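Local coordinates for protein enzyme subtilase SubTY from Bacillus sp. TY145 (Bacillus sp., PDB 5FFN) that probably hydrolyses peptide bonds in proteins as a serine endopeptidase of the subtilase family, at residues Gly10-Ser13 with Asp17-Ile20; Lys99-Lys104 with Ala125-Arg130. One frame throughout, in Å; residues are numbered along the deposited sequence.

Overall arrangement
Near the N terminus, helix 9-15 leads straight into a turn, and contact 1 folds residues 17-20 back on the helix, closing a span of three residues, two of them still helical. The chain then enters the central sheet through strand 29-35, which pairs in parallel with strand 99-104. Contact 2 joins strand 99-104 to helix 114-131, with twenty residues between its segments. The two contacts therefore lie in series, neither nested nor crossed. The centres of contact 1 and contact 2 are about 29 Å apart, and their nearest atoms about 14 Å. Contact 1 folds the turn against the helix in the N-terminal region, whereas contact 2 ties a helix to the sheet core.

Contact 1. Residues Gly10-Ser13 with Asp17-Ile20; sequences GIKS and DQSI
Lys-12 on helix 9-15 and Gln-18 in the type I beta turn 17-20 carry this contact, their side chains crossing at about a right angle. The aliphatic part of the lysine does the touching: CD of Lys-12 lies 3.5 Å from NE2 of Gln-18, and CE of Lys-12 lies 3.3 Å from the backbone O of Gln-18. The glutamine reaches back because its chain bends at CB-CG (chi2 -54°), which brings OE1 of Gln-18 to 3.6 Å from CB of Lys-12. Ile-20 slides past Lys-12 in the opposite direction; its CD1 meets CA of Lys-12 at 4.1 Å and also approaches CG2 of Ile-11, whose side chain it crosses nearly at a right angle. One hydrogen bond joins the backbones, from N of Asp-17 to O of Lys-12 (3.1 Å), and at 175° it is almost straight. Within the turn, OD1 of Asp-17 accepts from N of Ser-19 at 3.0 Å, an Asx turn, and from OG of Ser-19 on the same face of the carboxylate. With an alanine here CB would remain, but NE2 and O of Gln-18 and CG1 of Ile-20 would probably lose the CG-to-CE methylenes, and Thr-7 O its ammonium donor. The chemistry implies division of labour: the backbone bond joins the turn to the helix, the lysine's methylenes fill the contact, and its charged end serves Thr-7.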
loop_
_atom_site.group_PDB
_atom_site.type_symbol
_atom_site.label_atom_id
_atom_site.label_comp_id
_atom_site.label_asym_id
_atom_site.label_seq_id
_atom_site.Cartn_x
_atom_site.Cartn_y
_atom_site.Cartn_z
ATOM N N GLY A 10 7.465 2.496 12.549
ATOM C CA GLY A 10 7.888 2.252 11.152
ATOM C C GLY A 10 8.832 3.314 10.611
ATOM O O GLY A 10 9.710 3.035 9.788
ATOM N N ILE A 11 8.610 4.546 11.071
ATOM C CA ILE A 11 9.394 5.685 10.649
ATOM C C ILE A 11 10.755 5.562 11.293
ATOM O O ILE A 11 11.753 5.696 10.603
ATOM C CB ILE A 11 8.719 7.028 10.988
ATOM C CG1 ILE A 11 7.302 7.093 10.392
ATOM C CG2 ILE A 11 9.567 8.195 10.498
ATOM C CD1 ILE A 11 7.250 7.072 8.830
ATOM N N LYS A 12 10.798 5.334 12.611
ATOM C CA LYS A 12 12.076 5.090 13.305
ATOM C C LYS A 12 12.812 3.903 12.685
ATOM O O LYS A 12 14.030 3.942 12.471
ATOM C CB LYS A 12 11.835 4.770 14.762
ATOM C CG LYS A 12 11.358 5.971 15.634
ATOM C CD LYS A 12 11.083 5.422 17.062
ATOM C CE LYS A 12 11.009 6.513 18.103
ATOM N NZ LYS A 12 9.660 7.147 18.298
ATOM N N SER A 13 12.059 2.857 12.372
ATOM C CA SER A 13 12.650 1.642 11.824
ATOM C C SER A 13 13.274 1.884 10.432
ATOM O O SER A 13 14.420 1.490 10.160
ATOM C CB SER A 13 11.604 0.524 11.760
ATOM O OG SER A 13 12.170 -0.649 11.169
ATOM N N ASP A 17 16.983 4.528 13.094
ATOM C CA ASP A 17 17.386 5.459 14.152
ATOM C C ASP A 17 16.273 5.637 15.171
ATOM O O ASP A 17 15.324 6.347 14.923
ATOM C CB ASP A 17 17.766 6.785 13.546
ATOM C CG ASP A 17 18.443 7.726 14.559
ATOM O OD1 ASP A 17 18.413 7.449 15.763
ATOM O OD2 ASP A 17 18.986 8.737 14.111
ATOM N N GLN A 18 16.410 4.981 16.311
ATOM C CA GLN A 18 15.358 4.960 17.318
ATOM C C GLN A 18 15.264 6.286 18.052
ATOM O O GLN A 18 14.279 6.564 18.735
ATOM C CB GLN A 18 15.581 3.802 18.278
ATOM C CG GLN A 18 15.412 2.446 17.637
ATOM C CD GLN A 18 14.065 2.325 16.946
ATOM O OE1 GLN A 18 13.993 2.096 15.734
ATOM N NE2 GLN A 18 12.997 2.528 17.705
ATOM N N SER A 19 16.233 7.147 17.819
ATOM C CA SER A 19 16.291 8.422 18.511
ATOM C C SER A 19 15.625 9.581 17.751
ATOM O O SER A 19 15.397 10.638 18.345
ATOM C CB SER A 19 17.741 8.758 18.801
ATOM O OG SER A 19 18.361 9.396 17.692
ATOM N N ILE A 20 15.301 9.425 16.463
ATOM C CA ILE A 20 14.745 10.573 15.722
ATOM C C ILE A 20 13.412 11.085 16.292
ATOM O O ILE A 20 12.570 10.307 16.748
ATOM C CB ILE A 20 14.509 10.282 14.218
ATOM C CG1 ILE A 20 13.654 9.029 14.021
ATOM C CG2 ILE A 20 15.829 10.193 13.436
ATOM C CD1 ILE A 20 12.980 9.035 12.657
#

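Contact 2. Residues Lys99-Lys104 with Ala125-Arg130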
loop_
_atom_site.group_PDB
_atom_site.type_symbol
_atom_site.label_atom_id
_atom_site.label_comp_id
_atom_site.label_asym_id
_atom_site.label_seq_id
_atom_site.Cartn_x
_atom_site.Cartn_y
_atom_site.Cartn_z
ATOM N N LYS A 99 5.778 16.487 -2.303
ATOM C CA LYS A 99 4.442 17.017 -2.545
ATOM C C LYS A 99 3.478 15.877 -2.904
ATOM O O LYS A 99 3.885 14.844 -3.388
ATOM C CB LYS A 99 4.468 18.061 -3.628
ATOM C CG LYS A 99 5.151 19.364 -3.180
ATOM C CD LYS A 99 4.465 20.083 -2.032
ATOM C CE LYS A 99 5.313 21.352 -1.680
ATOM N NZ LYS A 99 4.643 22.190 -0.641
ATOM N N LEU A 100 2.201 16.153 -2.682
ATOM C CA LEU A 100 1.143 15.152 -2.758
ATOM C C LEU A 100 0.257 15.404 -3.970
ATOM O O LEU A 100 -0.175 16.533 -4.240
ATOM C CB LEU A 100 0.369 15.109 -1.441
ATOM C CG LEU A 100 -0.944 14.332 -1.398
ATOM C CD1 LEU A 100 -0.689 12.812 -1.501
ATOM C CD2 LEU A 100 -1.716 14.594 -0.154
ATOM N N TRP A 101 0.006 14.343 -4.737
ATOM C CA TRP A 101 -1.093 14.354 -5.691
ATOM C C TRP A 101 -2.153 13.390 -5.113
ATOM O O TRP A 101 -1.981 12.151 -5.126
ATOM C CB TRP A 101 -0.671 13.956 -7.087
ATOM C CG TRP A 101 0.314 14.863 -7.870
ATOM C CD1 TRP A 101 0.873 16.034 -7.445
ATOM C CD2 TRP A 101 0.765 14.668 -9.206
ATOM N NE1 TRP A 101 1.650 16.580 -8.433
ATOM C CE2 TRP A 101 1.600 15.770 -9.533
ATOM C CE3 TRP A 101 0.547 13.670 -10.184
ATOM C CZ2 TRP A 101 2.238 15.879 -10.747
ATOM C CZ3 TRP A 101 1.177 13.798 -11.401
ATOM C CH2 TRP A 101 2.005 14.922 -11.685
ATOM N N ALA A 102 -3.250 13.951 -4.612
ATOM C CA ALA A 102 -4.272 13.167 -3.920
ATOM C C ALA A 102 -5.347 12.798 -4.935
ATOM O O ALA A 102 -6.146 13.640 -5.314
ATOM C CB ALA A 102 -4.856 13.924 -2.742
ATOM N N TYR A 103 -5.327 11.544 -5.409
ATOM C CA TYR A 103 -6.278 11.086 -6.432
ATOM C C TYR A 103 -7.240 10.101 -5.808
ATOM O O TYR A 103 -6.836 9.034 -5.351
ATOM C CB TYR A 103 -5.556 10.419 -7.581
ATOM C CG TYR A 103 -4.865 11.314 -8.575
ATOM C CD1 TYR A 103 -4.545 12.658 -8.306
ATOM C CD2 TYR A 103 -4.467 10.792 -9.807
ATOM C CE1 TYR A 103 -3.872 13.439 -9.248
ATOM C CE2 TYR A 103 -3.821 11.572 -10.752
ATOM C CZ TYR A 103 -3.512 12.916 -10.446
ATOM O OH TYR A 103 -2.842 13.649 -11.420
ATOM N N LYS A 104 -8.517 10.465 -5.752
ATOM C CA LYS A 104 -9.529 9.580 -5.138
ATOM C C LYS A 104 -10.036 8.597 -6.188
ATOM O O LYS A 104 -10.607 9.001 -7.208
ATOM C CB LYS A 104 -10.698 10.372 -4.536
ATOM C CG LYS A 104 -11.740 9.513 -3.896
ATOM C CD LYS A 104 -12.824 10.325 -3.197
ATOM C CE LYS A 104 -13.735 9.476 -2.359
ATOM N NZ LYS A 104 -14.806 10.313 -1.695
ATOM N N ALA A 125 0.448 9.524 -15.228
ATOM C CA ALA A 125 1.492 9.412 -16.257
ATOM C C ALA A 125 1.439 10.598 -17.222
ATOM O O ALA A 125 2.468 11.214 -17.521
ATOM C CB ALA A 125 1.366 8.116 -17.004
ATOM N N ASP A 126 0.216 10.966 -17.616
ATOM C CA ASP A 126 0.016 12.103 -18.518
ATOM C C ASP A 126 0.424 13.407 -17.849
ATOM O O ASP A 126 1.106 14.225 -18.464
ATOM C CB ASP A 126 -1.423 12.144 -18.997
ATOM C CG ASP A 126 -1.737 11.055 -20.013
ATOM O OD1 ASP A 126 -0.833 10.457 -20.605
ATOM O OD2 ASP A 126 -2.921 10.786 -20.247
ATOM N N GLU A 127 0.055 13.572 -16.584
ATOM C CA GLU A 127 0.434 14.753 -15.808
ATOM C C GLU A 127 1.946 14.817 -15.633
ATOM O O GLU A 127 2.547 15.899 -15.733
ATOM C CB GLU A 127 -0.248 14.772 -14.446
ATOM C CG GLU A 127 -1.739 15.039 -14.517
ATOM C CD GLU A 127 -2.046 16.474 -14.903
ATOM O OE1 GLU A 127 -1.677 17.398 -14.169
ATOM O OE2 GLU A 127 -2.627 16.649 -15.974
ATOM N N ALA A 128 2.551 13.662 -15.358
ATOM C CA ALA A 128 4.007 13.576 -15.199
ATOM C C ALA A 128 4.749 13.977 -16.467
ATOM O O ALA A 128 5.695 14.779 -16.425
ATOM C CB ALA A 128 4.433 12.131 -14.719
ATOM N N SER A 129 4.319 13.442 -17.597
ATOM C CA SER A 129 4.953 13.782 -18.847
ATOM C C SER A 129 4.754 15.258 -19.171
ATOM O O SER A 129 5.678 15.903 -19.662
ATOM C CB SER A 129 4.417 12.925 -19.982
ATOM O OG SER A 129 3.007 12.833 -19.950
ATOM N N ARG A 130 3.569 15.790 -18.915
ATOM C CA ARG A 130 3.279 17.187 -19.290
ATOM C C ARG A 130 4.126 18.143 -18.462
ATOM O O ARG A 130 4.776 19.050 -19.008
ATOM C CB ARG A 130 1.804 17.526 -19.109
ATOM C CG ARG A 130 1.463 18.896 -19.713
ATOM C CD ARG A 130 0.034 19.237 -19.510
ATOM N NE ARG A 130 -0.143 19.696 -18.141
ATOM C CZ ARG A 130 -0.729 19.007 -17.197
ATOM N NH1 ARG A 130 -1.235 17.803 -17.482
ATOM N NH2 ARG A 130 -0.818 19.538 -15.968
#
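A beta-alpha-beta crossover of the subtilisin-like alpha/beta fold contains this contact: strand 99-104, helix 114-131 and parallel strand 134-142 follow in turn, and since both strands pair with 29-35, the connection passes over that strand. The local axes of strand and helix run 12.4 Å apart at 148°, roughly antiparallel. Large side chains span that separation. Trp-101 and Tyr-103 both point toward the helix. The six-membered part of the indole makes the closest approach, with CZ3 of Trp-101 3.5 Å from CB of Glu-127; this methylene comes in obliquely to the ring. The backbone N of Ala-128, in contrast, lies at the ring's edge, near its plane, 3.9 Å from CH2 of Trp-101. Two residues further along the strand, OH of Tyr-103 reaches CG of Glu-127 at 3.6 Å, with the phenol and carboxylate planes 55° apart. Glu-127 can serve both aromatics with its methylenes because its chain folds at CB-CG (chi2 -71°), turning the carboxylate onward along the helix, toward Arg-130. There the carboxylate sits at the guanidinium edge in a salt bridge, and NH2 of Arg-130, tilted from the carboxylate plane, donates to OE1 of Glu-127 at 2.9 Å on the syn side. Gln-51 of strand 49-54 serves both polar ends: its OE1 accepts from OH of Tyr-103 and its NE2 donates to OE1 of Glu-127. No hydrogen bond joins the two segments directly, so the interface rests on van der Waals packing, while the two polar ends find partners in Arg-130 and Gln-51, an arrangement likely to favour the ionised glutamate.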